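NalP translocator (Neisseria meningitidis, PDB 1UYN) forms the C-terminal translocator domain of a serine-protease autotransporter, inserting into the outer membrane as a hydrophilic pore for translocation of the passenger domain to the cell surface. Local coordinates at residues Tyr14-Ala19 with Trp95-Ala100; Asp23-Arg28 with Gly152-Leu157; Ile136-Gly141 with Phe189-Ser194; Arg180-Lys185 with Asn237-Thr242. All coordinates share one frame; numbering follows the deposited sequence.

Interactions 1 and 2 follow helix 12-34 along the inside of the twelve-stranded barrel, their centres about 17 Å apart; the first meets the end of strand 82-97, the second the wall at strand 145-163. Interaction 3 spans strand ends beside interaction 1 (centres about 13 Å apart), and the hydrogen bond from Tyr14 OH to Glu191 OE2, 2.6 Å, ties the two together. Interaction 4 lies about 10 Å, centre to centre, from interaction 2; its loop reaches the helix where Ala15 CB packs on Tyr241 O at 3.4 Å. The side chain of Gln25 in interaction 2 is about 12 Å from the bound detergent pentaethylene glycol monodecyl ether.

Interaction 1. Residues Tyr14-Ala19 with Trp95-Ala100; sequences YADSTA and WSENSA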
loop_
_atom_site.group_PDB
_atom_site.type_symbol
_atom_site.label_atom_id
_atom_site.label_comp_id
_atom_site.label_asym_id
_atom_site.label_seq_id
_atom_site.Cartn_x
_atom_site.Cartn_y
_atom_site.Cartn_z
ATOM N N TYR A 14 12.087 -4.694 -15.053
ATOM C CA TYR A 14 11.873 -3.347 -14.584
ATOM C C TYR A 14 10.390 -2.970 -14.470
ATOM O O TYR A 14 10.002 -2.377 -13.487
ATOM C CB TYR A 14 12.626 -2.365 -15.432
ATOM C CG TYR A 14 14.080 -2.605 -15.355
ATOM C CD1 TYR A 14 14.818 -2.037 -14.370
ATOM C CD2 TYR A 14 14.725 -3.426 -16.277
ATOM C CE1 TYR A 14 16.179 -2.288 -14.276
ATOM C CE2 TYR A 14 16.087 -3.667 -16.200
ATOM C CZ TYR A 14 16.793 -3.100 -15.193
ATOM O OH TYR A 14 18.122 -3.306 -15.069
ATOM N N ALA A 15 9.568 -3.294 -15.469
ATOM C CA ALA A 15 8.122 -3.006 -15.396
ATOM C C ALA A 15 7.480 -3.667 -14.187
ATOM O O ALA A 15 6.703 -3.059 -13.493
ATOM C CB ALA A 15 7.397 -3.483 -16.656
ATOM N N ASP A 16 7.828 -4.925 -13.969
ATOM C CA ASP A 16 7.249 -5.763 -12.950
ATOM C C ASP A 16 7.602 -5.351 -11.545
ATOM O O ASP A 16 6.761 -5.423 -10.648
ATOM C CB ASP A 16 7.743 -7.200 -13.166
ATOM C CG ASP A 16 7.126 -7.853 -14.387
ATOM O OD1 ASP A 16 6.177 -7.275 -14.938
ATOM O OD2 ASP A 16 7.521 -8.932 -14.889
ATOM N N SER A 17 8.857 -4.988 -11.324
ATOM C CA SER A 17 9.293 -4.511 -10.002
ATOM C C SER A 17 8.633 -3.189 -9.682
ATOM O O SER A 17 8.051 -3.020 -8.607
ATOM C CB SER A 17 10.792 -4.380 -9.915
ATOM O OG SER A 17 11.322 -3.721 -11.050
ATOM N N THR A 18 8.637 -2.259 -10.631
ATOM C CA THR A 18 7.883 -1.017 -10.426
ATOM C C THR A 18 6.425 -1.282 -10.096
ATOM O O THR A 18 5.896 -0.733 -9.143
ATOM C CB THR A 18 7.941 -0.124 -11.636
ATOM O OG1 THR A 18 9.305 0.135 -11.976
ATOM C CG2 THR A 18 7.363 1.230 -11.289
ATOM N N ALA A 19 5.779 -2.118 -10.889
ATOM C CA ALA A 19 4.394 -2.546 -10.614
ATOM C C ALA A 19 4.225 -3.120 -9.191
ATOM O O ALA A 19 3.237 -2.814 -8.508
ATOM C CB ALA A 19 3.973 -3.598 -11.626
ATOM N N TRP A 95 11.344 -8.515 -5.730
ATOM C CA TRP A 95 10.574 -9.083 -6.808
ATOM C C TRP A 95 11.478 -10.088 -7.612
ATOM O O TRP A 95 12.581 -9.781 -8.029
ATOM C CB TRP A 95 10.021 -7.967 -7.688
ATOM C CG TRP A 95 9.543 -8.508 -9.001
ATOM C CD1 TRP A 95 10.270 -8.612 -10.141
ATOM C CD2 TRP A 95 8.272 -9.116 -9.274
ATOM N NE1 TRP A 95 9.519 -9.209 -11.119
ATOM C CE2 TRP A 95 8.284 -9.522 -10.619
ATOM C CE3 TRP A 95 7.114 -9.343 -8.516
ATOM C CZ2 TRP A 95 7.203 -10.159 -11.230
ATOM C CZ3 TRP A 95 6.022 -9.977 -9.128
ATOM C CH2 TRP A 95 6.083 -10.384 -10.468
ATOM N N SER A 96 10.958 -11.289 -7.825
ATOM C CA SER A 96 11.683 -12.369 -8.491
ATOM C C SER A 96 10.966 -12.805 -9.740
ATOM O O SER A 96 9.769 -12.708 -9.812
ATOM C CB SER A 96 11.780 -13.587 -7.574
ATOM O OG SER A 96 13.028 -13.583 -6.964
ATOM N N GLU A 97 11.719 -13.355 -10.677
ATOM C CA GLU A 97 11.226 -13.795 -11.980
ATOM C C GLU A 97 12.182 -14.869 -12.472
ATOM O O GLU A 97 13.249 -15.063 -11.875
ATOM C CB GLU A 97 11.345 -12.663 -12.969
ATOM C CG GLU A 97 10.148 -11.776 -13.070
ATOM C CD GLU A 97 10.392 -10.612 -14.021
ATOM O OE1 GLU A 97 11.241 -10.737 -14.917
ATOM O OE2 GLU A 97 9.729 -9.565 -13.872
ATOM N N ASN A 98 11.851 -15.538 -13.573
ATOM C CA ASN A 98 12.862 -16.311 -14.250
ATOM C C ASN A 98 13.936 -15.278 -14.628
ATOM O O ASN A 98 13.623 -14.173 -15.134
ATOM C CB ASN A 98 12.315 -17.052 -15.492
ATOM C CG ASN A 98 13.432 -17.805 -16.281
ATOM O OD1 ASN A 98 14.077 -18.741 -15.745
ATOM N ND2 ASN A 98 13.671 -17.389 -17.549
ATOM N N SER A 99 15.190 -15.602 -14.315
ATOM C CA SER A 99 16.315 -14.896 -14.911
ATOM C C SER A 99 16.779 -13.626 -14.208
ATOM O O SER A 99 17.770 -13.020 -14.648
ATOM C CB SER A 99 15.999 -14.543 -16.388
ATOM O OG SER A 99 16.404 -15.591 -17.244
ATOM N N ALA A 100 16.085 -13.207 -13.152
ATOM C CA ALA A 100 16.214 -11.829 -12.671
ATOM C C ALA A 100 15.481 -11.578 -11.376
ATOM O O ALA A 100 14.371 -12.063 -11.169
ATOM C CB ALA A 100 15.667 -10.846 -13.721
#
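Asp16 lays its CB on one face of the Trp95 indole, 3.0 Å above the ring plane and displaced toward the rim; the nearest ring atom is Trp95 NE1, at 3.4 Å from Asp16 CB. The backbone N of Ser17 stands over the same face, so the helix meets the indole through Asp16 and Ser17, side chain and backbone together. Trp95 is presented with CG anti to its backbone N (chi1 165°), a choice that directs the ring toward the helix. The indole is also held in its own plane: Trp95 NE1 donates to Glu97 OE2 over 2.8 Å at 158°, the acceptor lying at the ring edge while the donor comes from above the carboxylate plane. The two acids meet at about a right angle, their planes 75° apart, and Asp16 OD2 lies 2.5 Å from Glu97 OE2; at 2.6 Å resolution this value alone does not settle how the two acids share protons. Outside the pair, the carbonyl of Asp16 accepts from Gln58. A type II turn from Glu97 to Ala100 then leads into strand 100-117. A helix threaded through a twelve-stranded antiparallel barrel is the hallmark of this autotransporter translocator domain.

Interaction 2. Residues Asp23-Arg28 with Gly152-Leu157; sequences DMQGRR and GTLMQL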
loop_
_atom_site.group_PDB
_atom_site.type_symbol
_atom_site.label_atom_id
_atom_site.label_comp_id
_atom_site.label_asym_id
_atom_site.label_seq_id
_atom_site.Cartn_x
_atom_site.Cartn_y
_atom_site.Cartn_z
ATOM N N ASP A 23 1.910 -1.448 -6.069
ATOM C CA ASP A 23 0.858 -2.313 -5.550
ATOM C C ASP A 23 1.009 -2.348 -4.040
ATOM O O ASP A 23 0.038 -2.203 -3.313
ATOM C CB ASP A 23 1.035 -3.679 -6.156
ATOM C CG ASP A 23 -0.057 -4.623 -5.791
ATOM O OD1 ASP A 23 -1.164 -4.479 -6.325
ATOM O OD2 ASP A 23 0.115 -5.582 -5.034
ATOM N N MET A 24 2.243 -2.483 -3.571
ATOM C CA MET A 24 2.523 -2.411 -2.147
ATOM C C MET A 24 2.162 -1.086 -1.563
ATOM O O MET A 24 1.638 -1.040 -0.460
ATOM C CB MET A 24 3.988 -2.721 -1.840
ATOM C CG MET A 24 4.185 -4.175 -1.395
ATOM S SD MET A 24 5.848 -4.757 -1.551
ATOM C CE MET A 24 5.543 -6.387 -2.110
ATOM N N GLN A 25 2.464 -0.020 -2.290
ATOM C CA GLN A 25 2.162 1.353 -1.907
ATOM C C GLN A 25 0.675 1.600 -1.712
ATOM O O GLN A 25 0.306 2.393 -0.869
ATOM C CB GLN A 25 2.672 2.337 -2.948
ATOM C CG GLN A 25 2.799 3.742 -2.444
ATOM C CD GLN A 25 4.100 4.006 -1.685
ATOM O OE1 GLN A 25 4.651 3.101 -1.058
ATOM N NE2 GLN A 25 4.566 5.273 -1.695
ATOM N N GLY A 26 -0.193 0.933 -2.455
ATOM C CA GLY A 26 -1.614 1.121 -2.256
ATOM C C GLY A 26 -2.055 0.604 -0.894
ATOM O O GLY A 26 -3.013 1.116 -0.282
ATOM N N ARG A 27 -1.422 -0.460 -0.427
ATOM C CA ARG A 27 -1.789 -0.976 0.874
ATOM C C ARG A 27 -1.192 -0.086 1.959
ATOM O O ARG A 27 -1.842 0.132 2.996
ATOM C CB ARG A 27 -1.355 -2.418 1.053
ATOM C CG ARG A 27 -2.093 -3.398 0.132
ATOM C CD ARG A 27 -1.700 -4.811 0.411
ATOM N NE ARG A 27 -0.430 -5.077 -0.226
ATOM C CZ ARG A 27 -0.320 -5.343 -1.510
ATOM N NH1 ARG A 27 -1.412 -5.386 -2.280
ATOM N NH2 ARG A 27 0.874 -5.577 -2.036
ATOM N N ARG A 28 0.008 0.451 1.725
ATOM C CA ARG A 28 0.594 1.359 2.707
ATOM C C ARG A 28 -0.338 2.521 2.953
ATOM O O ARG A 28 -0.514 2.944 4.091
ATOM C CB ARG A 28 1.971 1.886 2.273
ATOM C CG ARG A 28 2.984 0.795 2.219
ATOM C CD ARG A 28 4.331 1.216 1.725
ATOM N NE ARG A 28 5.233 0.059 1.551
ATOM C CZ ARG A 28 5.713 -0.362 0.380
ATOM N NH1 ARG A 28 5.377 0.234 -0.777
ATOM N NH2 ARG A 28 6.519 -1.409 0.353
ATOM N N GLY A 152 12.479 6.338 -8.978
ATOM C CA GLY A 152 11.219 6.923 -9.358
ATOM C C GLY A 152 10.566 7.674 -8.203
ATOM O O GLY A 152 11.078 7.764 -7.105
ATOM N N THR A 153 9.432 8.266 -8.530
ATOM C CA THR A 153 8.558 8.940 -7.607
ATOM C C THR A 153 7.207 8.378 -7.860
ATOM O O THR A 153 6.830 8.146 -9.003
ATOM C CB THR A 153 8.531 10.390 -7.912
ATOM O OG1 THR A 153 9.872 10.865 -7.889
ATOM C CG2 THR A 153 7.874 11.172 -6.773
ATOM N N LEU A 154 6.495 8.116 -6.787
ATOM C CA LEU A 154 5.109 7.714 -6.853
ATOM C C LEU A 154 4.271 8.610 -5.977
ATOM O O LEU A 154 4.565 8.774 -4.797
ATOM C CB LEU A 154 4.997 6.291 -6.370
ATOM C CG LEU A 154 3.608 5.734 -6.252
ATOM C CD1 LEU A 154 2.870 5.765 -7.631
ATOM C CD2 LEU A 154 3.769 4.342 -5.685
ATOM N N MET A 155 3.220 9.189 -6.530
ATOM C CA MET A 155 2.283 9.952 -5.716
ATOM C C MET A 155 0.930 9.331 -5.712
ATOM O O MET A 155 0.500 8.812 -6.696
ATOM C CB MET A 155 2.155 11.358 -6.229
ATOM C CG MET A 155 3.430 12.113 -5.936
ATOM S SD MET A 155 3.445 13.770 -6.638
ATOM C CE MET A 155 1.411 14.262 -6.451
ATOM N N GLN A 156 0.245 9.396 -4.606
ATOM C CA GLN A 156 -1.121 8.933 -4.603
ATOM C C GLN A 156 -1.993 10.066 -4.096
ATOM O O GLN A 156 -1.582 10.864 -3.217
ATOM C CB GLN A 156 -1.279 7.695 -3.715
ATOM C CG GLN A 156 -0.382 6.528 -4.075
ATOM C CD GLN A 156 -0.275 5.595 -2.921
ATOM O OE1 GLN A 156 -0.011 6.035 -1.798
ATOM N NE2 GLN A 156 -0.467 4.314 -3.164
ATOM N N LEU A 157 -3.176 10.150 -4.701
ATOM C CA LEU A 157 -4.264 10.987 -4.224
ATOM C C LEU A 157 -5.544 10.160 -4.104
ATOM O O LEU A 157 -5.899 9.392 -5.001
ATOM C CB LEU A 157 -4.504 12.127 -5.198
ATOM C CG LEU A 157 -3.911 13.453 -4.749
ATOM C CD1 LEU A 157 -3.962 14.419 -5.918
ATOM C CD2 LEU A 157 -4.760 14.015 -3.571
HETATM O O HOH W 1 3.188 7.278 -2.881
#
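Gln25 projects from helix 23-28 onto Leu154 and Gln156, and each of its atoms can be assigned a neighbour. CB lies 3.6 Å from Leu154 CD2, the methyl that comes against it from the opposite direction. CG is wedged between two partners: Leu154 CD2, 3.4 Å away, and the terminal amide of Gln156. A bend at chi2 (83°) then turns the rest of the chain, and CD still lies near the leucine methyl. At the tip the amide is used at both ends. OE1 accepts from NH1 of Arg28, three residues on in the same helix, over 3.0 Å, whereas NE2 donates to a water 2.7 Å away and is also hydrogen-bonded to Ser108. That water in turn donates to the backbone oxygen Leu154 O over 2.8 Å, linking the tip of Gln25 to the strand that its CG already touches. Gln156 reaches back with an extended chain. Its NE2 donates to the main-chain oxygen Gln25 O at 3.1 Å and is nearly straight at hydrogen (164°), yet the donor stands 72° out of the carbonyl plane and so lies on neither lone pair. Gln156 OE1 is taken by Ser128, which keeps the amide oriented. Helix 23-28 runs 10.1 Å from strand 152-157, axis to axis. The strand itself is paired through backbone bonds with strand 121-139 on one edge and strand 172-192 on the other, and the helix fills the lumen in front of it.

Interaction 3. Residues Ile136-Gly141 with Phe189-Ser194; sequences ISRSTG and FAEKGS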
loop_
_atom_site.group_PDB
_atom_site.type_symbol
_atom_site.label_atom_id
_atom_site.label_comp_id
_atom_site.label_asym_id
_atom_site.label_seq_id
_atom_site.Cartn_x
_atom_site.Cartn_y
_atom_site.Cartn_z
ATOM N N ILE A 136 18.158 -4.002 -9.897
ATOM C CA ILE A 136 17.857 -5.190 -10.647
ATOM C C ILE A 136 19.145 -5.888 -10.876
ATOM O O ILE A 136 20.104 -5.246 -11.155
ATOM C CB ILE A 136 17.239 -4.783 -11.976
ATOM C CG1 ILE A 136 15.715 -4.605 -11.843
ATOM C CG2 ILE A 136 17.522 -5.816 -13.010
ATOM C CD1 ILE A 136 15.244 -3.595 -10.810
ATOM N N SER A 137 19.189 -7.199 -10.702
ATOM C CA SER A 137 20.175 -7.999 -11.411
ATOM C C SER A 137 19.465 -9.058 -12.234
ATOM O O SER A 137 18.494 -9.644 -11.785
ATOM C CB SER A 137 21.200 -8.631 -10.489
ATOM O OG SER A 137 20.617 -8.904 -9.265
ATOM N N ARG A 138 19.937 -9.248 -13.464
ATOM C CA ARG A 138 19.387 -10.253 -14.357
ATOM C C ARG A 138 20.463 -11.081 -15.020
ATOM O O ARG A 138 21.325 -10.547 -15.719
ATOM C CB ARG A 138 18.498 -9.674 -15.485
ATOM C CG ARG A 138 18.453 -8.210 -15.681
ATOM C CD ARG A 138 17.670 -7.842 -16.933
ATOM N NE ARG A 138 18.573 -7.273 -17.927
ATOM C CZ ARG A 138 18.672 -7.649 -19.189
ATOM N NH1 ARG A 138 17.927 -8.625 -19.674
ATOM N NH2 ARG A 138 19.531 -7.031 -19.980
ATOM N N SER A 139 20.378 -12.390 -14.802
ATOM C CA SER A 139 21.139 -13.350 -15.565
ATOM C C SER A 139 20.900 -13.063 -17.029
ATOM O O SER A 139 19.763 -12.991 -17.495
ATOM C CB SER A 139 20.732 -14.789 -15.227
ATOM O OG SER A 139 19.455 -15.093 -15.763
ATOM N N THR A 140 21.995 -12.847 -17.726
ATOM C CA THR A 140 21.976 -12.537 -19.124
ATOM C C THR A 140 22.688 -13.637 -19.902
ATOM O O THR A 140 22.627 -13.645 -21.120
ATOM C CB THR A 140 22.647 -11.170 -19.320
ATOM O OG1 THR A 140 22.520 -10.748 -20.686
ATOM C CG2 THR A 140 24.159 -11.240 -19.082
ATOM N N GLY A 141 23.346 -14.567 -19.201
ATOM C CA GLY A 141 24.179 -15.594 -19.832
ATOM C C GLY A 141 24.701 -16.667 -18.874
ATOM O O GLY A 141 24.027 -17.022 -17.911
ATOM N N PHE A 189 17.428 4.994 -16.928
ATOM C CA PHE A 189 18.501 4.237 -16.323
ATOM C C PHE A 189 19.236 3.468 -17.397
ATOM O O PHE A 189 18.819 3.411 -18.548
ATOM C CB PHE A 189 17.953 3.260 -15.294
ATOM C CG PHE A 189 17.091 2.188 -15.889
ATOM C CD1 PHE A 189 15.781 2.457 -16.242
ATOM C CD2 PHE A 189 17.602 0.929 -16.129
ATOM C CE1 PHE A 189 14.995 1.489 -16.806
ATOM C CE2 PHE A 189 16.826 -0.038 -16.695
ATOM C CZ PHE A 189 15.506 0.246 -17.039
ATOM N N ALA A 190 20.346 2.869 -16.988
ATOM C CA ALA A 190 21.138 1.996 -17.853
ATOM C C ALA A 190 21.818 0.970 -16.961
ATOM O O ALA A 190 22.222 1.280 -15.844
ATOM C CB ALA A 190 22.148 2.790 -18.670
ATOM N N GLU A 191 21.910 -0.255 -17.458
ATOM C CA GLU A 191 22.589 -1.348 -16.763
ATOM C C GLU A 191 24.092 -1.299 -16.984
ATOM O O GLU A 191 24.501 -1.110 -18.074
ATOM C CB GLU A 191 22.044 -2.679 -17.282
ATOM C CG GLU A 191 20.545 -2.832 -17.060
ATOM C CD GLU A 191 20.005 -4.155 -17.566
ATOM O OE1 GLU A 191 20.328 -4.559 -18.707
ATOM O OE2 GLU A 191 19.259 -4.801 -16.812
ATOM N N LYS A 192 24.900 -1.441 -15.934
ATOM C CA LYS A 192 26.341 -1.724 -16.083
ATOM C C LYS A 192 26.576 -3.218 -16.042
ATOM O O LYS A 192 25.664 -3.989 -15.729
ATOM C CB LYS A 192 27.220 -1.038 -15.020
ATOM C CG LYS A 192 26.569 -0.815 -13.639
ATOM C CD LYS A 192 27.625 -0.825 -12.477
ATOM C CE LYS A 192 26.973 -0.475 -11.069
ATOM N NZ LYS A 192 26.285 -1.628 -10.374
ATOM N N GLY A 193 27.797 -3.619 -16.403
ATOM C CA GLY A 193 28.285 -4.955 -16.142
ATOM C C GLY A 193 28.044 -5.994 -17.203
ATOM O O GLY A 193 28.543 -7.093 -17.065
ATOM N N SER A 194 27.311 -5.681 -18.259
ATOM C CA SER A 194 27.050 -6.668 -19.321
ATOM C C SER A 194 27.154 -6.089 -20.720
ATOM O O SER A 194 26.852 -4.921 -20.944
ATOM C CB SER A 194 25.663 -7.280 -19.157
ATOM O OG SER A 194 25.428 -8.292 -20.118
#
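Arg138 and Glu191 run across one another at about a right angle, yet their flat ends come out nearly coplanar, the guanidinium and carboxylate planes only 14° apart. This permits a side-on, two-bond salt bridge with one nitrogen for each oxygen: Arg138 NE to Glu191 OE2 at 2.8 Å, and Arg138 NH2 to Glu191 OE1 at 2.9 Å. Both oxygens use their syn lone pairs, and both N-H...O angles are near 150°, so the bonds are bent to a similar degree. The arginine gets there by a turn at chi3 (-112°), which swings NE toward an acid its CB does not point to; Glu191, extended beyond CG, comes straight across. Each carboxylate oxygen has a further partner: OE2 accepts from Tyr14 of the interior helix, and OE1 takes a weak bond from the backbone N of Trp198. Ile136 CG2 lies beside the carboxylate, 4.3 Å from Glu191 OE2. Farther along, Thr140 CG2 meets Ser194 OG at 3.4 Å, a methyl against a hydroxyl that is itself bonded to Leu196 N. The strands carrying the pair, 121-139 and 172-192, are not neighbours. Strand 145-163 runs between them, with Arg138 backbone-bonded to Ala146 and the Glu191 side chain resting on that same alanine, while Val13 of helix 12-34 packs against Arg138.

Interaction 4. Residues Arg180-Lys185 with Asn237-Thr242; sequences RYDLLK and NGRDYT
Strand 180-185 and the irregular segment 237-242 keep their backbones well apart, Asp182 CA to Arg239 CA measuring 9.4 Å and Leu184 CA to Tyr241 CA 8.8 Å, so side chains must bridge the gap. Arg239 does so by turning at chi3 (-74°) and gripping Asp182 end-on: NH1 at 3.0 Å and NH2 at 2.9 Å both reach Asp182 OD2. NH1 uses the anti lone pair; NH2 comes on the same anti side but 32° out of the carboxylate plane. The syn lone pair of that oxygen is left for Arg180 NH1, also at 2.9 Å, so three N-H groups converge on one atom. The result is a salt-bridge network on the polar inner wall of the barrel, extended by Glu233 beyond Arg180 and by Asp235 beyond Arg239. It pins the loop that follows strand 224-235 against strand 172-192, across the intervening strand 199-219. Arg239 NH1 has a second acceptor in Tyr241 OH, 2.9 Å away, and the same hydroxyl shares a water with the backbone oxygen of Asp182. Tyr241 is thereby held at its far end while its ring packs on Leu184, CD1 lying 3.9 Å from Leu184 CD2. From Asp240 to Thr242 the loop makes an Asx turn, the backbone N of Thr242 donating to Asp240 OD1 over 3.2 Å.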
loop_
_atom_site.group_PDB
_atom_site.type_symbol
_atom_site.label_atom_id
_atom_site.label_comp_id
_atom_site.label_asym_id
_atom_site.label_seq_id
_atom_site.Cartn_x
_atom_site.Cartn_y
_atom_site.Cartn_z
ATOM N N ARG A 180 -8.458 6.245 -6.069
ATOM C CA ARG A 180 -7.075 6.589 -5.759
ATOM C C ARG A 180 -6.398 6.806 -7.101
ATOM O O ARG A 180 -6.538 6.002 -7.970
ATOM C CB ARG A 180 -6.400 5.455 -5.017
ATOM C CG ARG A 180 -4.991 5.803 -4.499
ATOM C CD ARG A 180 -3.950 4.716 -4.790
ATOM N NE ARG A 180 -4.347 3.447 -4.232
ATOM C CZ ARG A 180 -4.073 2.259 -4.748
ATOM N NH1 ARG A 180 -3.412 2.120 -5.885
ATOM N NH2 ARG A 180 -4.508 1.176 -4.106
ATOM N N TYR A 181 -5.695 7.905 -7.271
ATOM C CA TYR A 181 -4.939 8.157 -8.476
ATOM C C TYR A 181 -3.462 7.981 -8.171
ATOM O O TYR A 181 -2.967 8.646 -7.286
ATOM C CB TYR A 181 -5.172 9.590 -8.932
ATOM C CG TYR A 181 -4.599 9.901 -10.301
ATOM C CD1 TYR A 181 -5.113 9.292 -11.420
ATOM C CD2 TYR A 181 -3.561 10.821 -10.465
ATOM C CE1 TYR A 181 -4.605 9.552 -12.688
ATOM C CE2 TYR A 181 -3.048 11.117 -11.723
ATOM C CZ TYR A 181 -3.587 10.462 -12.841
ATOM O OH TYR A 181 -3.140 10.703 -14.132
ATOM N N ASP A 182 -2.776 7.085 -8.889
ATOM C CA ASP A 182 -1.344 6.864 -8.725
ATOM C C ASP A 182 -0.640 7.496 -9.860
ATOM O O ASP A 182 -0.868 7.115 -11.001
ATOM C CB ASP A 182 -0.993 5.384 -8.802
ATOM C CG ASP A 182 -1.584 4.588 -7.704
ATOM O OD1 ASP A 182 -1.975 5.172 -6.663
ATOM O OD2 ASP A 182 -1.704 3.353 -7.822
ATOM N N LEU A 183 0.246 8.425 -9.557
ATOM C CA LEU A 183 1.096 9.060 -10.557
ATOM C C LEU A 183 2.518 8.582 -10.328
ATOM O O LEU A 183 3.108 8.852 -9.301
ATOM C CB LEU A 183 1.034 10.565 -10.387
ATOM C CG LEU A 183 1.714 11.435 -11.427
ATOM C CD1 LEU A 183 1.232 11.133 -12.868
ATOM C CD2 LEU A 183 1.437 12.851 -11.084
ATOM N N LEU A 184 3.086 7.878 -11.296
ATOM C CA LEU A 184 4.433 7.336 -11.152
ATOM C C LEU A 184 5.279 8.067 -12.166
ATOM O O LEU A 184 4.951 8.046 -13.327
ATOM C CB LEU A 184 4.452 5.842 -11.449
ATOM C CG LEU A 184 5.859 5.239 -11.269
ATOM C CD1 LEU A 184 5.867 4.201 -10.181
ATOM C CD2 LEU A 184 6.335 4.627 -12.555
ATOM N N LYS A 185 6.324 8.747 -11.724
ATOM C CA LYS A 185 7.338 9.247 -12.644
ATOM C C LYS A 185 8.599 8.405 -12.359
ATOM O O LYS A 185 9.076 8.357 -11.219
ATOM C CB LYS A 185 7.580 10.751 -12.444
ATOM C CG LYS A 185 6.300 11.683 -12.315
ATOM C CD LYS A 185 6.197 12.747 -13.453
ATOM C CE LYS A 185 5.773 14.216 -13.038
ATOM N NZ LYS A 185 5.924 14.512 -11.572
ATOM N N ASN A 237 -8.074 2.387 -15.513
ATOM C CA ASN A 237 -7.335 2.608 -16.759
ATOM C C ASN A 237 -6.056 1.827 -16.803
ATOM O O ASN A 237 -5.829 0.950 -15.999
ATOM C CB ASN A 237 -7.083 4.097 -17.010
ATOM C CG ASN A 237 -6.091 4.736 -16.027
ATOM O OD1 ASN A 237 -6.139 4.496 -14.806
ATOM N ND2 ASN A 237 -5.233 5.619 -16.549
ATOM N N GLY A 238 -5.208 2.131 -17.756
ATOM C CA GLY A 238 -3.983 1.368 -17.956
ATOM C C GLY A 238 -2.931 1.561 -16.896
ATOM O O GLY A 238 -2.746 2.658 -16.342
ATOM N N ARG A 239 -2.242 0.480 -16.581
ATOM C CA ARG A 239 -1.148 0.561 -15.636
ATOM C C ARG A 239 -0.027 -0.190 -16.276
ATOM O O ARG A 239 0.194 -1.345 -15.997
ATOM C CB ARG A 239 -1.514 -0.038 -14.295
ATOM C CG ARG A 239 -0.497 0.262 -13.212
ATOM C CD ARG A 239 -0.711 -0.505 -11.941
ATOM N NE ARG A 239 -1.848 -0.041 -11.124
ATOM C CZ ARG A 239 -1.820 1.015 -10.289
ATOM N NH1 ARG A 239 -0.724 1.778 -10.172
ATOM N NH2 ARG A 239 -2.897 1.315 -9.589
ATOM N N ASP A 240 0.645 0.498 -17.186
ATOM C CA ASP A 240 1.794 -0.015 -17.921
ATOM C C ASP A 240 3.053 0.663 -17.393
ATOM O O ASP A 240 3.175 1.908 -17.457
ATOM C CB ASP A 240 1.618 0.354 -19.393
ATOM C CG ASP A 240 2.300 -0.600 -20.347
ATOM O OD1 ASP A 240 3.219 -1.367 -19.943
ATOM O OD2 ASP A 240 1.950 -0.591 -21.563
ATOM N N TYR A 241 3.963 -0.143 -16.866
ATOM C CA TYR A 241 5.251 0.351 -16.446
ATOM C C TYR A 241 6.363 -0.198 -17.316
ATOM O O TYR A 241 7.518 -0.148 -16.955
ATOM C CB TYR A 241 5.466 0.033 -14.986
ATOM C CG TYR A 241 4.467 0.708 -14.076
ATOM C CD1 TYR A 241 4.029 2.013 -14.331
ATOM C CD2 TYR A 241 3.989 0.051 -12.951
ATOM C CE1 TYR A 241 3.102 2.636 -13.521
ATOM C CE2 TYR A 241 3.054 0.663 -12.094
ATOM C CZ TYR A 241 2.603 1.964 -12.396
ATOM O OH TYR A 241 1.687 2.593 -11.586
ATOM N N THR A 242 6.018 -0.670 -18.497
ATOM C CA THR A 242 7.008 -1.094 -19.460
ATOM C C THR A 242 7.728 0.117 -20.021
ATOM O O THR A 242 7.099 0.998 -20.592
ATOM C CB THR A 242 6.339 -1.898 -20.564
ATOM O OG1 THR A 242 5.915 -3.156 -20.012
ATOM C CG2 THR A 242 7.318 -2.268 -21.632
HETATM O O HOH W 2 0.272 4.396 -12.482
#